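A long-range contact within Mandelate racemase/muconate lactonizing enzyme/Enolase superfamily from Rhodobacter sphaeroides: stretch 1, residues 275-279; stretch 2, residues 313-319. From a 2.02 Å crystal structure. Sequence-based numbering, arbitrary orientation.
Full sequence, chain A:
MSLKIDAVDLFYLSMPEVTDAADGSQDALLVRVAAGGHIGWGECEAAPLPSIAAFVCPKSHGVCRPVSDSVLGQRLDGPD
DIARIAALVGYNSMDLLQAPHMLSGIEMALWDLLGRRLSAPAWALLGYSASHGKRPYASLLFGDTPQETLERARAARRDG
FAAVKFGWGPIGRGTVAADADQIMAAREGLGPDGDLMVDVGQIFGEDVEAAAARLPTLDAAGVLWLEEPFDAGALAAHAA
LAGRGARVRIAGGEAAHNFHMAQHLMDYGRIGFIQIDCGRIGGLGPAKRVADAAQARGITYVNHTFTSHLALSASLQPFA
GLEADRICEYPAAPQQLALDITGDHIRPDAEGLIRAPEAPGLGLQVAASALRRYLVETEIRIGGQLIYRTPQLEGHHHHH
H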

ATOM      1  N   GLN A 275       6.972   3.173 -15.682  1.00 14.90           N
ATOM      2  CA  GLN A 275       8.167   3.646 -15.009  1.00 14.79           C
ATOM      3  C   GLN A 275       8.220   2.998 -13.651  1.00 14.58           C
ATOM      4  O   GLN A 275       7.316   3.157 -12.828  1.00 14.25           O
ATOM      5  CB  GLN A 275       8.165   5.172 -14.875  1.00 15.37           C
ATOM      6  CG  GLN A 275       7.886   5.901 -16.191  1.00 14.99           C
ATOM      7  CD  GLN A 275       7.599   7.374 -15.995  1.00 19.34           C
ATOM      8  OE1 GLN A 275       6.676   7.750 -15.262  1.00 19.64           O
ATOM      9  NE2 GLN A 275       8.374   8.221 -16.664  1.00 18.72           N
ATOM     10  N   ILE A 276       9.294   2.265 -13.409  1.00 13.61           N
ATOM     11  CA  ILE A 276       9.337   1.392 -12.240  1.00 13.24           C
ATOM     12  C   ILE A 276      10.539   1.686 -11.360  1.00 13.40           C
ATOM     13  O   ILE A 276      11.663   1.799 -11.831  1.00 12.37           O
ATOM     14  CB  ILE A 276       9.346  -0.108 -12.648  1.00 13.02           C
ATOM     15  CG1 ILE A 276       8.095  -0.454 -13.481  1.00 12.60           C
ATOM     16  CG2 ILE A 276       9.565  -1.013 -11.412  1.00 11.95           C
ATOM     17  CD1 ILE A 276       6.765  -0.348 -12.732  1.00 12.19           C
ATOM     18  N   ASP A 277      10.260   1.812 -10.068  1.00 13.99           N
ATOM     19  CA  ASP A 277      11.278   1.981  -9.066  1.00 14.89           C
ATOM     20  C   ASP A 277      11.523   0.636  -8.382  1.00 15.33           C
ATOM     21  O   ASP A 277      10.661   0.147  -7.662  1.00 15.85           O
ATOM     22  CB  ASP A 277      10.832   3.031  -8.039  1.00 14.98           C
ATOM     23  CG  ASP A 277      11.988   3.551  -7.225  1.00 16.48           C
ATOM     24  OD1 ASP A 277      12.730   2.737  -6.663  1.00 17.74           O
ATOM     25  OD2 ASP A 277      12.178   4.775  -7.133  1.00 20.17           O
ATOM     26  N   CYS A 278      12.693   0.037  -8.608  1.00 15.38           N
ATOM     27  CA  CYS A 278      13.064  -1.220  -7.905  1.00 15.42           C
ATOM     28  C   CYS A 278      13.084  -1.068  -6.386  1.00 15.13           C
ATOM     29  O   CYS A 278      12.876  -2.039  -5.679  1.00 14.98           O
ATOM     30  CB  CYS A 278      14.408  -1.754  -8.393  1.00 14.72           C
ATOM     31  SG  CYS A 278      14.210  -2.411 -10.024  1.00 17.41           S
ATOM     32  N   GLY A 279      13.333   0.148  -5.900  1.00 14.14           N
ATOM     33  CA  GLY A 279      13.308   0.443  -4.463  1.00 13.92           C
ATOM     34  C   GLY A 279      11.921   0.512  -3.825  1.00 13.69           C
ATOM     35  O   GLY A 279      11.811   0.716  -2.611  1.00 13.99           O
ATOM     36  N   SER A 313      21.562   1.790 -10.593  1.00 13.76           N
ATOM     37  CA  SER A 313      21.998   0.508 -11.091  1.00 14.00           C
ATOM     38  C   SER A 313      20.861  -0.495 -10.961  1.00 13.83           C
ATOM     39  O   SER A 313      20.551  -1.195 -11.918  1.00 13.73           O
ATOM     40  CB  SER A 313      23.227   0.018 -10.316  1.00 14.33           C
ATOM     41  OG  SER A 313      23.374  -1.367 -10.570  1.00 15.57           O
ATOM     42  N   ALA A 314      20.218  -0.535  -9.788  1.00 13.58           N
ATOM     43  CA  ALA A 314      19.173  -1.529  -9.545  1.00 14.47           C
ATOM     44  C   ALA A 314      18.013  -1.341 -10.500  1.00 14.32           C
ATOM     45  O   ALA A 314      17.509  -2.303 -11.060  1.00 14.44           O
ATOM     46  CB  ALA A 314      18.696  -1.482  -8.096  1.00 14.21           C
ATOM     47  N   SER A 315      17.619  -0.084 -10.724  1.00 15.32           N
ATOM     48  CA  SER A 315      16.453   0.183 -11.561  1.00 15.58           C
ATOM     49  C   SER A 315      16.750   0.084 -13.063  1.00 15.23           C
ATOM     50  O   SER A 315      15.828   0.036 -13.858  1.00 15.52           O
ATOM     51  CB  SER A 315      15.765   1.493 -11.170  1.00 15.31           C
ATOM     52  OG  SER A 315      15.030   1.353  -9.919  1.00 17.62           O
ATOM     53  N   LEU A 316      18.029   0.033 -13.434  1.00 15.17           N
ATOM     54  CA  LEU A 316      18.425  -0.258 -14.822  1.00 14.56           C
ATOM     55  C   LEU A 316      18.420  -1.761 -15.098  1.00 14.71           C
ATOM     56  O   LEU A 316      18.143  -2.181 -16.222  1.00 14.82           O
ATOM     57  CB  LEU A 316      19.804   0.319 -15.135  1.00 15.10           C
ATOM     58  CG  LEU A 316      19.944   1.847 -15.150  1.00 15.51           C
ATOM     59  CD1 LEU A 316      21.376   2.284 -15.461  1.00 15.12           C
ATOM     60  CD2 LEU A 316      18.999   2.406 -16.175  1.00 17.79           C
ATOM     61  N   GLN A 317      18.725  -2.571 -14.076  1.00 14.39           N
ATOM     62  CA  GLN A 317      18.809  -4.032 -14.259  1.00 14.68           C
ATOM     63  C   GLN A 317      17.603  -4.629 -15.013  1.00 14.25           C
ATOM     64  O   GLN A 317      17.796  -5.379 -15.959  1.00 14.88           O
ATOM     65  CB  GLN A 317      19.016  -4.782 -12.930  1.00 14.22           C
ATOM     66  CG  GLN A 317      20.195  -4.321 -12.049  1.00 13.93           C
ATOM     67  CD  GLN A 317      21.564  -4.551 -12.684  1.00 15.68           C
ATOM     68  OE1 GLN A 317      21.745  -5.459 -13.516  1.00 13.77           O
ATOM     69  NE2 GLN A 317      22.526  -3.721 -12.308  1.00 14.05           N
ATOM     70  N   PRO A 318      16.354  -4.284 -14.619  1.00 15.10           N
ATOM     71  CA  PRO A 318      15.204  -4.973 -15.233  1.00 14.75           C
ATOM     72  C   PRO A 318      14.968  -4.724 -16.724  1.00 15.68           C
ATOM     73  O   PRO A 318      14.150  -5.428 -17.335  1.00 16.47           O
ATOM     74  CB  PRO A 318      14.015  -4.429 -14.435  1.00 14.87           C
ATOM     75  CG  PRO A 318      14.634  -3.911 -13.148  1.00 15.89           C
ATOM     76  CD  PRO A 318      15.897  -3.315 -13.604  1.00 14.31           C
ATOM     77  N   PHE A 319      15.630  -3.728 -17.306  1.00 15.86           N
ATOM     78  CA  PHE A 319      15.499  -3.513 -18.745  1.00 16.49           C
ATOM     79  C   PHE A 319      16.844  -3.416 -19.452  1.00 16.87           C
ATOM     80  O   PHE A 319      16.916  -2.942 -20.584  1.00 17.14           O
ATOM     81  CB  PHE A 319      14.515  -2.353 -19.097  1.00 15.53           C
ATOM     82  CG  PHE A 319      15.025  -0.921 -18.831  1.00 16.19           C
ATOM     83  CD1 PHE A 319      15.053   0.018 -19.876  1.00 15.63           C
ATOM     84  CD2 PHE A 319      15.367  -0.486 -17.540  1.00 16.51           C
ATOM     85  CE1 PHE A 319      15.442   1.335 -19.660  1.00 15.23           C
ATOM     86  CE2 PHE A 319      15.779   0.818 -17.307  1.00 16.28           C
ATOM     87  CZ  PHE A 319      15.815   1.752 -18.377  1.00 15.89           C
TER
HETATM   88  O   HOH W   1      13.274  -0.268 -13.155  1.00 13.70           O

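A single direct hydrogen bond joins the two stretches, and it runs from a backbone amide to a side-chain hydroxyl. Cys-278 N donates to Ser-315 OG over 3.0 Å, with an N-H...O angle of 158°. A water adds a second link. The O of water 1 donates to Ile-276 O at 2.9 Å and to Ser-315 O at 2.7 Å. Ser-315 therefore serves the contact twice, through its hydroxyl and through its backbone carbonyl.

The contact is small. It buries 181 Å², both sides summed, and most of that area belongs to Cys-278 and Ser-315. Cys-278 CA and Ser-315 CA are the nearest CA pair, 5.2 Å apart. Both CA-to-CB bonds point toward the opposite stretch, and both side chains take the m rotamer.

Stretch 1 leaves a strand at Ile-276 and turns through Asp-277. Stretch 2 enters on a helix that begins earlier in the chain and carries Ala-314 and Ser-315. Serine suits position 315 because its side chain is short and ends in a polar atom. The hydroxyl reaches the amide of Cys-278 without a long chain between the backbones. Its oxygen also packs against the side chain of Cys-278, with Ser-315 OG 3.5 Å from Cys-278 CB.

Cys-278 fills the space beside this bond. Cys-278 SG lies 3.5 Å from Pro-318 CG, an apolar contact. Cys-278 SG is also 3.5 Å from Ala-314 O. Cysteine fits here because it is compact and its sulfur meets the CG corner of the Pro-318 ring. Ala-314 offers only a methyl group, and its CB sits 4.3 Å from Cys-278 CB. The ring of Pro-318 presents a compact apolar surface, and its CA-to-CB bond points toward stretch 1.

Asp-277 works mainly within its own stretch. It occupies the N-cap position, just before a weakly bonded helix. Asp-277 OD1 accepts a weak capping bond from Gly-279 N at 2.8 Å. Its CA-to-CB bond points away from stretch 2, though the end of the side chain comes nearer. OD2 is satisfied elsewhere in the structure. Glycine fits position 279 closely, since an ideal CB there would lie 2.9 Å from Asp-277 OD1 and clash with it.

The CA-to-CB bond of Ile-276 points sideways, and the end of its side chain leads away from stretch 2. Its carbonyl O makes the water-mediated link. The water bridge gives that oxygen a hydrogen-bond donor in a buried setting.

Stretch 2 is braced internally. Gln-317 N donates to Ser-313 O at 3.1 Å, a backbone bond. The side chain of Gln-317 folds back along the same turn, and its NE2 donates to Ser-313 OG at 3.0 Å. The CA-to-CB bond of Leu-316 points away from stretch 1, and the residue takes no part in the contact. All twelve residues are buried, so the polar bonds and the apolar packing together lie in the protein interior.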